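PDB 4FZR: SsfS6 from Streptomyces sp. SF2575, which is a two-domain GT-B fold protein of the erythromycin biosynthesis protein CIII-like family, probably a glycosyltransferase. Local coordinates for residues P228-T233 against V303-G308. Numbering follows the deposited sequence.
Sequences PRLCLT and VVVHHG
L230 and V303 face each other as one bridged pair of neighbouring parallel strands, 229-231 and 303-306, whose N-to-C directions over these short segments differ by 24°. Three backbone hydrogen bonds join them: V303 N to R229 O, C231 N to V303 O (2.9 Å), and V305 N to C231 O (2.8 Å). The pair illustrates how parallel strands sort their residues onto two faces. On one, L230 has CG anti to the backbone N (chi1 -177°), and its branched tip reaches across at a slant: CD1 lies 4.0 Å from V303 CB, while both methyls approach V305 CG2, CD1 at 3.8 Å. V305 thus meets two leucines, L230 at CG2 and L232 at CB and CG1: L232 lies alongside, pointing the same way, its CD1 3.7 Å from V305 CB. The other face is lighter: C231 CB meets V304 CG2 at 4.3 Å, and further along T233 OG1 sits 3.4 Å from H306 CB. H306 CG sits between the backbone N and the carbonyl carbon (chi1 62°), and the ring leads away from strand 229-231, its NE2 hydrogen-bonded to Q323 OE1. Both strands are interior to the parallel sheet of the C-terminal Rossmann-like half of the GT-B fold, flanked by strands 266-269 and 323-325. Helix 358-367 packs on L230 and V305, helix 253-259 on L232, and helix 310-318 on V304 and H306 across the sheet.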
ATOM      1  N   PRO A 228      30.462  12.547  -4.567  1.00 73.79           N
ATOM      2  CA  PRO A 228      29.441  12.282  -5.588  1.00 70.55           C
ATOM      3  C   PRO A 228      29.019  10.817  -5.616  1.00 64.06           C
ATOM      4  O   PRO A 228      29.877   9.937  -5.701  1.00 58.41           O
ATOM      5  CB  PRO A 228      30.151  12.652  -6.891  1.00 52.56           C
ATOM      6  CG  PRO A 228      31.135  13.687  -6.496  1.00 53.06           C
ATOM      7  CD  PRO A 228      31.592  13.323  -5.111  1.00 67.79           C
ATOM      8  N   ARG A 229      27.715  10.561  -5.543  1.00 51.26           N
ATOM      9  CA  ARG A 229      27.211   9.195  -5.507  1.00 50.78           C
ATOM     10  C   ARG A 229      26.428   8.851  -6.767  1.00 46.01           C
ATOM     11  O   ARG A 229      25.650   9.661  -7.270  1.00 45.30           O
ATOM     12  CB  ARG A 229      26.326   8.990  -4.279  1.00 61.89           C
ATOM     13  CG  ARG A 229      25.921   7.539  -4.056  1.00 55.04           C
ATOM     14  CD  ARG A 229      25.437   7.295  -2.644  1.00 63.28           C
ATOM     15  NE  ARG A 229      26.287   7.940  -1.649  1.00 74.94           N
ATOM     16  CZ  ARG A 229      26.009   7.983  -0.349  1.00 74.43           C
ATOM     17  NH1 ARG A 229      24.900   7.420   0.119  1.00 61.96           N
ATOM     18  NH2 ARG A 229      26.841   8.592   0.487  1.00 85.07           N
ATOM     19  N   LEU A 230      26.640   7.640  -7.272  1.00 39.00           N
ATOM     20  CA  LEU A 230      25.971   7.194  -8.485  1.00 41.34           C
ATOM     21  C   LEU A 230      25.283   5.855  -8.266  1.00 43.72           C
ATOM     22  O   LEU A 230      25.839   4.952  -7.639  1.00 45.48           O
ATOM     23  CB  LEU A 230      26.975   7.096  -9.639  1.00 37.05           C
ATOM     24  CG  LEU A 230      26.448   6.709 -11.025  1.00 33.64           C
ATOM     25  CD1 LEU A 230      27.364   7.279 -12.107  1.00 43.74           C
ATOM     26  CD2 LEU A 230      26.334   5.192 -11.165  1.00 30.50           C
ATOM     27  N   CYS A 231      24.066   5.735  -8.787  1.00 35.08           N
ATOM     28  CA  CYS A 231      23.291   4.511  -8.646  1.00 41.72           C
ATOM     29  C   CYS A 231      23.110   3.859 -10.016  1.00 37.48           C
ATOM     30  O   CYS A 231      22.861   4.547 -11.006  1.00 35.83           O
ATOM     31  CB  CYS A 231      21.939   4.812  -7.994  1.00 36.52           C
ATOM     32  SG  CYS A 231      20.776   3.441  -8.061  1.00 38.98           S
ATOM     33  N   LEU A 232      23.227   2.535 -10.073  1.00 41.07           N
ATOM     34  CA  LEU A 232      23.336   1.838 -11.356  1.00 47.83           C
ATOM     35  C   LEU A 232      22.072   1.082 -11.806  1.00 46.32           C
ATOM     36  O   LEU A 232      21.742   1.076 -12.990  1.00 54.84           O
ATOM     37  CB  LEU A 232      24.534   0.885 -11.330  1.00 43.25           C
ATOM     38  CG  LEU A 232      24.925   0.251 -12.667  1.00 43.05           C
ATOM     39  CD1 LEU A 232      24.776   1.238 -13.826  1.00 34.85           C
ATOM     40  CD2 LEU A 232      26.349  -0.267 -12.584  1.00 41.98           C
ATOM     41  N   THR A 233      21.375   0.441 -10.876  1.00 39.47           N
ATOM     42  CA  THR A 233      20.168  -0.328 -11.210  1.00 57.28           C
ATOM     43  C   THR A 233      20.258  -1.053 -12.555  1.00 57.75           C
ATOM     44  O   THR A 233      19.727  -0.581 -13.563  1.00 47.19           O
ATOM     45  CB  THR A 233      18.917   0.563 -11.255  1.00 53.54           C
ATOM     46  OG1 THR A 233      19.193   1.741 -12.021  1.00 55.96           O
ATOM     47  CG2 THR A 233      18.497   0.953  -9.858  1.00 59.53           C
ATOM     48  N   VAL A 303      23.724  10.980  -9.398  1.00 43.75           N
ATOM     49  CA  VAL A 303      23.601  10.473 -10.761  1.00 37.13           C
ATOM     50  C   VAL A 303      22.979   9.083 -10.747  1.00 31.61           C
ATOM     51  O   VAL A 303      23.285   8.270  -9.875  1.00 33.00           O
ATOM     52  CB  VAL A 303      24.971  10.367 -11.469  1.00 34.92           C
ATOM     53  CG1 VAL A 303      24.778  10.210 -12.970  1.00 23.36           C
ATOM     54  CG2 VAL A 303      25.834  11.583 -11.172  1.00 40.08           C
ATOM     55  N   VAL A 304      22.106   8.808 -11.711  1.00 24.57           N
ATOM     56  CA  VAL A 304      21.601   7.455 -11.892  1.00 27.73           C
ATOM     57  C   VAL A 304      21.846   6.996 -13.327  1.00 29.25           C
ATOM     58  O   VAL A 304      21.522   7.701 -14.282  1.00 30.36           O
ATOM     59  CB  VAL A 304      20.094   7.333 -11.551  1.00 34.77           C
ATOM     60  CG1 VAL A 304      19.633   5.888 -11.707  1.00 25.23           C
ATOM     61  CG2 VAL A 304      19.816   7.820 -10.133  1.00 24.20           C
ATOM     62  N   VAL A 305      22.442   5.818 -13.466  1.00 28.03           N
ATOM     63  CA  VAL A 305      22.638   5.196 -14.768  1.00 32.79           C
ATOM     64  C   VAL A 305      21.694   4.005 -14.852  1.00 35.96           C
ATOM     65  O   VAL A 305      21.667   3.194 -13.938  1.00 33.05           O
ATOM     66  CB  VAL A 305      24.088   4.716 -14.925  1.00 34.36           C
ATOM     67  CG1 VAL A 305      24.285   4.063 -16.287  1.00 31.44           C
ATOM     68  CG2 VAL A 305      25.051   5.881 -14.724  1.00 22.84           C
ATOM     69  N   HIS A 306      20.907   3.894 -15.921  1.00 37.77           N
ATOM     70  CA  HIS A 306      19.905   2.832 -15.970  1.00 34.94           C
ATOM     71  C   HIS A 306      19.436   2.451 -17.368  1.00 35.80           C
ATOM     72  O   HIS A 306      19.833   3.041 -18.368  1.00 36.48           O
ATOM     73  CB  HIS A 306      18.700   3.195 -15.090  1.00 34.37           C
ATOM     74  CG  HIS A 306      17.972   4.428 -15.534  1.00 40.56           C
ATOM     75  ND1 HIS A 306      16.808   4.386 -16.264  1.00 40.96           N
ATOM     76  CD2 HIS A 306      18.255   5.739 -15.340  1.00 39.64           C
ATOM     77  CE1 HIS A 306      16.399   5.623 -16.506  1.00 32.83           C
ATOM     78  NE2 HIS A 306      17.260   6.458 -15.960  1.00 33.99           N
ATOM     79  N   HIS A 307      18.563   1.449 -17.397  1.00 39.92           N
ATOM     80  CA  HIS A 307      18.161   0.764 -18.620  1.00 41.88           C
ATOM     81  C   HIS A 307      17.145   1.518 -19.477  1.00 42.30           C
ATOM     82  O   HIS A 307      16.779   1.052 -20.548  1.00 47.26           O
ATOM     83  CB  HIS A 307      17.583  -0.612 -18.265  1.00 36.79           C
ATOM     84  CG  HIS A 307      16.369  -0.550 -17.386  1.00 43.67           C
ATOM     85  ND1 HIS A 307      16.435  -0.243 -16.044  1.00 52.77           N
ATOM     86  CD2 HIS A 307      15.057  -0.747 -17.663  1.00 45.48           C
ATOM     87  CE1 HIS A 307      15.218  -0.259 -15.530  1.00 43.91           C
ATOM     88  NE2 HIS A 307      14.364  -0.561 -16.491  1.00 47.12           N
ATOM     89  N   GLY A 308      16.692   2.681 -19.014  1.00 40.90           N
ATOM     90  CA  GLY A 308      15.689   3.447 -19.740  1.00 39.51           C
ATOM     91  C   GLY A 308      14.245   3.083 -19.428  1.00 39.32           C
ATOM     92  O   GLY A 308      13.336   3.483 -20.153  1.00 38.58           O
TER